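Local coordinates for protein CpuTA1 (Curtobacterium pusillum, PDB 5K3W) that belongs to the class IV aminotransferase family and binds pyridoxal-5'-phosphate in a two-chain assembly, at residues A[111-123]-A[132-146]. Sequence-based numbering, arbitrary orientation.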
ATOM      1  N   GLY A 111     -29.776 -11.843  11.163  1.00 39.85           N
ATOM      2  CA  GLY A 111     -29.589 -12.911  10.211  1.00 39.97           C
ATOM      3  C   GLY A 111     -28.360 -12.678   9.362  1.00 35.62           C
ATOM      4  O   GLY A 111     -28.175 -11.592   8.809  1.00 33.62           O
ATOM      5  N   GLY A 112     -27.513 -13.686   9.270  1.00 37.84           N
ATOM      6  CA  GLY A 112     -26.338 -13.630   8.417  1.00 42.38           C
ATOM      7  C   GLY A 112     -25.104 -13.173   9.165  1.00 31.36           C
ATOM      8  O   GLY A 112     -25.172 -12.465  10.168  1.00 33.16           O
ATOM      9  N   GLU A 113     -23.951 -13.614   8.675  1.00 30.88           N
ATOM     10  CA  GLU A 113     -22.682 -13.148   9.208  1.00 24.06           C
ATOM     11  C   GLU A 113     -22.383 -11.775   8.623  1.00 27.61           C
ATOM     12  O   GLU A 113     -22.428 -11.588   7.402  1.00 31.92           O
ATOM     13  CB  GLU A 113     -21.558 -14.127   8.870  1.00 25.86           C
ATOM     14  CG  GLU A 113     -21.870 -15.591   9.107  1.00 20.57           C
ATOM     15  CD  GLU A 113     -20.685 -16.512   8.787  1.00 33.28           C
ATOM     16  OE1 GLU A 113     -19.598 -16.008   8.394  1.00 24.16           O
ATOM     17  OE2 GLU A 113     -20.850 -17.752   8.928  1.00 31.05           O
ATOM     18  N   LEU A 114     -22.101 -10.809   9.484  1.00 19.32           N
ATOM     19  CA  LEU A 114     -21.705  -9.492   9.016  1.00 20.42           C
ATOM     20  C   LEU A 114     -20.239  -9.262   9.339  1.00 24.06           C
ATOM     21  O   LEU A 114     -19.593 -10.048  10.041  1.00 18.11           O
ATOM     22  CB  LEU A 114     -22.547  -8.389   9.658  1.00 19.87           C
ATOM     23  CG  LEU A 114     -24.048  -8.605   9.817  1.00 23.52           C
ATOM     24  CD1 LEU A 114     -24.596  -7.466  10.656  1.00 25.90           C
ATOM     25  CD2 LEU A 114     -24.751  -8.672   8.472  1.00 17.59           C
ATOM     26  N   PHE A 115     -19.723  -8.153   8.828  1.00 18.31           N
ATOM     27  CA  PHE A 115     -18.407  -7.688   9.225  1.00 20.68           C
ATOM     28  C   PHE A 115     -18.440  -6.167   9.365  1.00 17.38           C
ATOM     29  O   PHE A 115     -19.289  -5.475   8.792  1.00 14.64           O
ATOM     30  CB  PHE A 115     -17.315  -8.147   8.224  1.00 15.75           C
ATOM     31  CG  PHE A 115     -17.395  -7.474   6.897  1.00 15.56           C
ATOM     32  CD1 PHE A 115     -18.299  -7.904   5.941  1.00 21.33           C
ATOM     33  CD2 PHE A 115     -16.591  -6.380   6.613  1.00 19.12           C
ATOM     34  CE1 PHE A 115     -18.396  -7.273   4.711  1.00 20.64           C
ATOM     35  CE2 PHE A 115     -16.667  -5.748   5.388  1.00 24.54           C
ATOM     36  CZ  PHE A 115     -17.585  -6.197   4.429  1.00 29.41           C
ATOM     37  N   ALA A 116     -17.519  -5.668  10.175  1.00 15.63           N
ATOM     38  CA  ALA A 116     -17.261  -4.252  10.337  1.00 13.47           C
ATOM     39  C   ALA A 116     -15.837  -4.005   9.882  1.00 17.91           C
ATOM     40  O   ALA A 116     -14.930  -4.785  10.196  1.00 21.24           O
ATOM     41  CB  ALA A 116     -17.442  -3.814  11.792  1.00 11.96           C
ATOM     42  N   LYS A 117     -15.648  -2.946   9.112  1.00 18.30           N
ATOM     43  CA  LYS A 117     -14.329  -2.574   8.624  1.00 21.22           C
ATOM     44  C   LYS A 117     -13.994  -1.184   9.139  1.00 17.14           C
ATOM     45  O   LYS A 117     -14.791  -0.253   8.985  1.00 16.75           O
ATOM     46  CB  LYS A 117     -14.263  -2.614   7.091  1.00 22.02           C
ATOM     47  CG  LYS A 117     -12.920  -2.098   6.540  1.00 30.23           C
ATOM     48  CD  LYS A 117     -12.595  -2.656   5.158  1.00 34.29           C
ATOM     49  CE  LYS A 117     -11.910  -4.006   5.269  1.00 41.30           C
ATOM     50  NZ  LYS A 117     -11.540  -4.551   3.929  1.00 45.11           N
ATOM     51  N   LEU A 118     -12.824  -1.055   9.755  1.00 15.73           N
ATOM     52  CA  LEU A 118     -12.357   0.212  10.303  1.00 19.44           C
ATOM     53  C   LEU A 118     -11.223   0.724   9.432  1.00 18.30           C
ATOM     54  O   LEU A 118     -10.273  -0.016   9.150  1.00 16.83           O
ATOM     55  CB  LEU A 118     -11.881   0.056  11.754  1.00 12.62           C
ATOM     56  CG  LEU A 118     -12.844  -0.328  12.887  1.00 15.75           C
ATOM     57  CD1 LEU A 118     -13.653  -1.599  12.592  1.00 15.54           C
ATOM     58  CD2 LEU A 118     -12.070  -0.481  14.213  1.00 12.34           C
ATOM     59  N   ILE A 119     -11.309   1.985   9.018  1.00 13.08           N
ATOM     60  CA  ILE A 119     -10.308   2.558   8.133  1.00 13.69           C
ATOM     61  C   ILE A 119      -9.844   3.887   8.709  1.00 17.39           C
ATOM     62  O   ILE A 119     -10.652   4.802   8.900  1.00 14.64           O
ATOM     63  CB  ILE A 119     -10.841   2.725   6.704  1.00 15.40           C
ATOM     64  CG1 ILE A 119     -11.064   1.340   6.092  1.00 13.38           C
ATOM     65  CG2 ILE A 119      -9.872   3.547   5.863  1.00 12.25           C
ATOM     66  CD1 ILE A 119     -11.713   1.378   4.754  1.00 17.65           C
ATOM     67  N   LEU A 120      -8.541   3.993   8.971  1.00 18.21           N
ATOM     68  CA  LEU A 120      -7.937   5.189   9.544  1.00 19.47           C
ATOM     69  C   LEU A 120      -6.760   5.610   8.675  1.00 16.82           C
ATOM     70  O   LEU A 120      -5.806   4.841   8.510  1.00 18.44           O
ATOM     71  CB  LEU A 120      -7.482   4.932  10.983  1.00 19.26           C
ATOM     72  CG  LEU A 120      -6.660   6.018  11.696  1.00 17.98           C
ATOM     73  CD1 LEU A 120      -7.391   7.330  11.682  1.00 20.14           C
ATOM     74  CD2 LEU A 120      -6.370   5.593  13.128  1.00 23.11           C
ATOM     75  N   THR A 121      -6.812   6.825   8.138  1.00 13.63           N
ATOM     76  CA  THR A 121      -5.756   7.327   7.259  1.00 23.20           C
ATOM     77  C   THR A 121      -5.136   8.603   7.825  1.00 20.50           C
ATOM     78  O   THR A 121      -5.657   9.222   8.761  1.00 26.81           O
ATOM     79  CB  THR A 121      -6.278   7.615   5.843  1.00 16.16           C
ATOM     80  OG1 THR A 121      -6.937   8.883   5.843  1.00 23.09           O
ATOM     81  CG2 THR A 121      -7.257   6.534   5.382  1.00 14.41           C
ATOM     82  N   ARG A 122      -4.012   9.001   7.227  1.00 20.17           N
ATOM     83  CA  ARG A 122      -3.331  10.233   7.615  1.00 18.93           C
ATOM     84  C   ARG A 122      -4.104  11.478   7.191  1.00 23.23           C
ATOM     85  O   ARG A 122      -3.724  12.583   7.584  1.00 24.47           O
ATOM     86  CB  ARG A 122      -1.898  10.256   7.036  1.00 20.32           C
ATOM     87  CG  ARG A 122      -0.887  11.138   7.813  1.00 15.50           C
ATOM     88  CD  ARG A 122       0.577  10.864   7.408  1.00 15.61           C
ATOM     89  NE  ARG A 122       0.908   9.435   7.350  1.00 18.75           N
ATOM     90  CZ  ARG A 122       1.389   8.712   8.365  1.00 19.02           C
ATOM     91  NH1 ARG A 122       1.617   9.272   9.544  1.00 16.23           N
ATOM     92  NH2 ARG A 122       1.636   7.419   8.205  1.00 14.16           N
ATOM     93  N   GLY A 123      -5.176  11.325   6.411  1.00 21.22           N
ATOM     94  CA  GLY A 123      -6.061  12.423   6.074  1.00 15.38           C
ATOM     95  C   GLY A 123      -5.770  13.044   4.717  1.00 21.75           C
ATOM     96  O   GLY A 123      -4.867  12.647   3.970  1.00 20.34           O
ATOM     97  N   GLY A 132     -11.189   8.879   9.208  1.00 18.62           N
ATOM     98  CA  GLY A 132     -11.656   7.625   9.777  1.00 19.20           C
ATOM     99  C   GLY A 132     -13.049   7.276   9.299  1.00 21.15           C
ATOM    100  O   GLY A 132     -13.890   8.151   9.085  1.00 15.83           O
ATOM    101  N   TRP A 133     -13.289   5.975   9.130  1.00 15.68           N
ATOM    102  CA  TRP A 133     -14.573   5.458   8.698  1.00 15.67           C
ATOM    103  C   TRP A 133     -14.799   4.084   9.306  1.00 16.51           C
ATOM    104  O   TRP A 133     -13.855   3.343   9.587  1.00 16.17           O
ATOM    105  CB  TRP A 133     -14.654   5.340   7.175  1.00 21.72           C
ATOM    106  CG  TRP A 133     -14.606   6.626   6.446  1.00 16.21           C
ATOM    107  CD1 TRP A 133     -15.653   7.456   6.193  1.00 17.84           C
ATOM    108  CD2 TRP A 133     -13.457   7.221   5.837  1.00 19.60           C
ATOM    109  NE1 TRP A 133     -15.227   8.550   5.474  1.00 24.11           N
ATOM    110  CE2 TRP A 133     -13.882   8.433   5.240  1.00 20.24           C
ATOM    111  CE3 TRP A 133     -12.110   6.859   5.745  1.00 16.11           C
ATOM    112  CZ2 TRP A 133     -13.006   9.286   4.551  1.00 16.82           C
ATOM    113  CZ3 TRP A 133     -11.235   7.713   5.061  1.00 20.77           C
ATOM    114  CH2 TRP A 133     -11.694   8.911   4.474  1.00 20.85           C
ATOM    115  N   VAL A 134     -16.067   3.741   9.474  1.00 20.03           N
ATOM    116  CA  VAL A 134     -16.492   2.387   9.800  1.00 15.37           C
ATOM    117  C   VAL A 134     -17.640   2.055   8.870  1.00 17.76           C
ATOM    118  O   VAL A 134     -18.575   2.852   8.738  1.00 24.96           O
ATOM    119  CB  VAL A 134     -16.956   2.250  11.269  1.00 17.63           C
ATOM    120  CG1 VAL A 134     -17.382   0.802  11.566  1.00 14.54           C
ATOM    121  CG2 VAL A 134     -15.885   2.700  12.229  1.00 21.60           C
ATOM    122  N   PHE A 135     -17.600   0.883   8.248  1.00 14.59           N
ATOM    123  CA  PHE A 135     -18.816   0.402   7.609  1.00 19.43           C
ATOM    124  C   PHE A 135     -19.102  -1.042   7.998  1.00 15.72           C
ATOM    125  O   PHE A 135     -18.199  -1.820   8.317  1.00 21.14           O
ATOM    126  CB  PHE A 135     -18.781   0.571   6.073  1.00 20.25           C
ATOM    127  CG  PHE A 135     -17.696  -0.196   5.369  1.00 14.89           C
ATOM    128  CD1 PHE A 135     -17.927  -1.485   4.909  1.00 19.62           C
ATOM    129  CD2 PHE A 135     -16.471   0.397   5.108  1.00 13.01           C
ATOM    130  CE1 PHE A 135     -16.940  -2.183   4.218  1.00 17.24           C
ATOM    131  CE2 PHE A 135     -15.482  -0.293   4.431  1.00 21.58           C
ATOM    132  CZ  PHE A 135     -15.715  -1.586   3.986  1.00 18.81           C
ATOM    133  N   VAL A 136     -20.384  -1.371   8.003  1.00 16.29           N
ATOM    134  CA  VAL A 136     -20.890  -2.694   8.342  1.00 16.55           C
ATOM    135  C   VAL A 136     -21.654  -3.236   7.139  1.00 22.42           C
ATOM    136  O   VAL A 136     -22.372  -2.495   6.464  1.00 21.48           O
ATOM    137  CB  VAL A 136     -21.806  -2.633   9.586  1.00 19.55           C
ATOM    138  CG1 VAL A 136     -22.407  -3.993   9.871  1.00 15.54           C
ATOM    139  CG2 VAL A 136     -21.029  -2.094  10.804  1.00 11.42           C
ATOM    140  N   ASP A 137     -21.508  -4.525   6.868  1.00 19.91           N
ATOM    141  CA  ASP A 137     -22.192  -5.086   5.715  1.00 19.04           C
ATOM    142  C   ASP A 137     -22.145  -6.601   5.818  1.00 24.73           C
ATOM    143  O   ASP A 137     -21.410  -7.170   6.632  1.00 23.80           O
ATOM    144  CB  ASP A 137     -21.569  -4.609   4.404  1.00 20.13           C
ATOM    145  CG  ASP A 137     -22.440  -4.911   3.195  1.00 31.78           C
ATOM    146  OD1 ASP A 137     -23.620  -5.278   3.387  1.00 30.10           O
ATOM    147  OD2 ASP A 137     -21.953  -4.755   2.049  1.00 34.50           O
ATOM    148  N   GLU A 138     -22.945  -7.244   4.973  1.00 29.36           N
ATOM    149  CA  GLU A 138     -22.985  -8.696   4.926  1.00 32.36           C
ATOM    150  C   GLU A 138     -21.655  -9.241   4.427  1.00 27.82           C
ATOM    151  O   GLU A 138     -21.037  -8.682   3.517  1.00 28.09           O
ATOM    152  CB  GLU A 138     -24.126  -9.158   4.024  1.00 29.40           C
ATOM    153  CG  GLU A 138     -24.786 -10.429   4.501  1.00 48.41           C
ATOM    154  CD  GLU A 138     -26.148 -10.659   3.865  1.00 68.71           C
ATOM    155  OE1 GLU A 138     -26.848 -11.601   4.307  1.00 74.69           O
ATOM    156  OE2 GLU A 138     -26.519  -9.900   2.935  1.00 51.19           O
ATOM    157  N   GLY A 139     -21.204 -10.331   5.048  1.00 27.46           N
ATOM    158  CA  GLY A 139     -19.936 -10.910   4.679  1.00 24.31           C
ATOM    159  C   GLY A 139     -20.041 -11.816   3.479  1.00 30.75           C
ATOM    160  O   GLY A 139     -21.123 -12.251   3.084  1.00 29.52           O
ATOM    161  N   GLU A 140     -18.888 -12.095   2.883  1.00 35.49           N
ATOM    162  CA  GLU A 140     -18.834 -13.052   1.790  1.00 27.78           C
ATOM    163  C   GLU A 140     -19.109 -14.456   2.308  1.00 30.58           C
ATOM    164  O   GLU A 140     -18.786 -14.796   3.450  1.00 39.24           O
ATOM    165  CB  GLU A 140     -17.471 -13.023   1.108  1.00 35.18           C
ATOM    166  CG  GLU A 140     -17.245 -14.216   0.206  1.00 37.17           C
ATOM    167  CD  GLU A 140     -15.868 -14.228  -0.421  1.00 47.98           C
ATOM    168  OE1 GLU A 140     -15.291 -13.130  -0.607  1.00 41.42           O
ATOM    169  OE2 GLU A 140     -15.365 -15.342  -0.717  1.00 51.69           O
ATOM    170  N   ASP A 141     -19.717 -15.273   1.453  1.00 29.81           N
ATOM    171  CA  ASP A 141     -20.002 -16.666   1.786  1.00 33.29           C
ATOM    172  C   ASP A 141     -18.709 -17.478   1.713  1.00 32.30           C
ATOM    173  O   ASP A 141     -18.152 -17.677   0.629  1.00 33.56           O
ATOM    174  CB  ASP A 141     -21.064 -17.210   0.835  1.00 33.65           C
ATOM    175  CG  ASP A 141     -21.432 -18.653   1.117  1.00 36.42           C
ATOM    176  OD1 ASP A 141     -20.750 -19.323   1.926  1.00 41.08           O
ATOM    177  OD2 ASP A 141     -22.404 -19.127   0.499  1.00 46.92           O
ATOM    178  N   PHE A 142     -18.231 -17.949   2.865  1.00 28.75           N
ATOM    179  CA  PHE A 142     -16.994 -18.721   2.951  1.00 30.97           C
ATOM    180  C   PHE A 142     -17.234 -20.193   3.286  1.00 35.56           C
ATOM    181  O   PHE A 142     -16.304 -20.881   3.715  1.00 31.19           O
ATOM    182  CB  PHE A 142     -16.057 -18.123   4.001  1.00 32.24           C
ATOM    183  CG  PHE A 142     -15.448 -16.814   3.609  1.00 28.58           C
ATOM    184  CD1 PHE A 142     -14.487 -16.753   2.604  1.00 34.01           C
ATOM    185  CD2 PHE A 142     -15.797 -15.649   4.277  1.00 27.95           C
ATOM    186  CE1 PHE A 142     -13.906 -15.552   2.249  1.00 24.21           C
ATOM    187  CE2 PHE A 142     -15.219 -14.443   3.936  1.00 26.20           C
ATOM    188  CZ  PHE A 142     -14.274 -14.395   2.914  1.00 30.43           C
ATOM    189  N   SER A 143     -18.462 -20.691   3.114  1.00 30.41           N
ATOM    190  CA  SER A 143     -18.756 -22.057   3.534  1.00 33.61           C
ATOM    191  C   SER A 143     -17.867 -23.062   2.817  1.00 34.40           C
ATOM    192  O   SER A 143     -17.408 -24.042   3.421  1.00 36.80           O
ATOM    193  CB  SER A 143     -20.224 -22.379   3.279  1.00 31.89           C
ATOM    194  OG  SER A 143     -20.561 -22.048   1.947  1.00 42.04           O
ATOM    195  N   GLN A 144     -17.627 -22.851   1.527  1.00 26.08           N
ATOM    196  CA  GLN A 144     -16.789 -23.783   0.783  1.00 24.71           C
ATOM    197  C   GLN A 144     -15.337 -23.721   1.261  1.00 28.35           C
ATOM    198  O   GLN A 144     -14.725 -24.757   1.549  1.00 25.06           O
ATOM    199  CB  GLN A 144     -16.900 -23.486  -0.714  1.00 22.50           C
ATOM    200  CG  GLN A 144     -16.506 -24.640  -1.588  1.00 34.90           C
ATOM    201  CD  GLN A 144     -17.244 -25.907  -1.209  1.00 48.29           C
ATOM    202  OE1 GLN A 144     -18.436 -25.871  -0.872  1.00 41.47           O
ATOM    203  NE2 GLN A 144     -16.534 -27.038  -1.236  1.00 44.26           N
ATOM    204  N   GLN A 145     -14.772 -22.508   1.373  1.00 27.72           N
ATOM    205  CA  GLN A 145     -13.388 -22.378   1.826  1.00 25.85           C
ATOM    206  C   GLN A 145     -13.198 -22.966   3.227  1.00 27.61           C
ATOM    207  O   GLN A 145     -12.140 -23.537   3.522  1.00 24.32           O
ATOM    208  CB  GLN A 145     -12.944 -20.906   1.775  1.00 21.40           C
ATOM    209  CG  GLN A 145     -13.173 -20.230   0.407  1.00 29.85           C
ATOM    210  CD  GLN A 145     -12.011 -19.338  -0.076  1.00 46.17           C
ATOM    211  OE1 GLN A 145     -11.453 -18.517   0.668  1.00 43.16           O
ATOM    212  NE2 GLN A 145     -11.654 -19.503  -1.347  1.00 62.07           N
ATOM    213  N   ARG A 146     -14.211 -22.867   4.093  1.00 23.85           N
ATOM    214  CA  ARG A 146     -14.114 -23.489   5.408  1.00 24.16           C
ATOM    215  C   ARG A 146     -13.995 -25.008   5.340  1.00 29.76           C
ATOM    216  O   ARG A 146     -13.638 -25.623   6.351  1.00 30.53           O
ATOM    217  CB  ARG A 146     -15.314 -23.089   6.265  1.00 26.54           C
ATOM    218  CG  ARG A 146     -15.302 -21.626   6.630  1.00 25.53           C
ATOM    219  CD  ARG A 146     -16.488 -21.205   7.470  1.00 20.20           C
ATOM    220  NE  ARG A 146     -16.462 -19.755   7.614  1.00 26.42           N
ATOM    221  CZ  ARG A 146     -17.463 -19.012   8.061  1.00 23.39           C
ATOM    222  NH1 ARG A 146     -18.610 -19.568   8.426  1.00 19.19           N
ATOM    223  NH2 ARG A 146     -17.313 -17.698   8.133  1.00 28.87           N
TER
HETATM  224  O   HOH W   1     -19.539 -14.390   6.351  1.00 28.94           O
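The ring of Phe135 carries Lys117 CB over one face, a CH-pi contact 3.9 Å from CB to the ring centroid, while Ile119 CD1 lies at its edge and Phe115 CE2 comes up obliquely, 3.8 Å from Phe135 CE1. Phe115 in turn meets Glu138 O and the CA of Gly139 at its own edge, and Trp133 offers its edge to Ile119 CG2 and Thr121 CG2. CG of each phenylalanine sits over its own backbone, flanked by N and C (chi1 70° for Phe115, 62° for Phe135), which swings the rings over toward the neighbouring strand. Lys117 runs alongside Phe135, with CD 3.5 Å from Phe135 CZ, before a bend at chi3 turns the amine off from the ring.

The antiparallel hairpin of strands 114-121 and 131-138, with hydrogen-bonded pairs Phe115-Asp137, Lys117-Phe135 and Ile119-Trp133, forms the middle of an antiparallel sheet, between strands 54-62 and 5-9. On the opposite face Ala116 meets Val136 and Leu118 meets Val134, with helix 90-108 against Leu118 and Val134; on the face of Phe135, Thr50 and Arg51 of the second subunit pack against Ile119 and Lys117.

Past the hairpin, Gly139 N still bonds to Glu113 O (2.9 Å), and Arg146 grips the Glu113 carboxylate end-on in a salt bridge. Arg146 NH1 meets Glu113 OE2 and Arg146 NH2 meets Glu113 OE1, both at 2.9 Å, through syn lone pairs, the planes 9° apart. Arg146 also donates to the carbonyls of Val272 and Arg273. Such a paired, nearly coplanar bridge fixes the rotation of both groups, probably stabilises their opposite charges, and ties residues 139-146 back to the start of the hairpin.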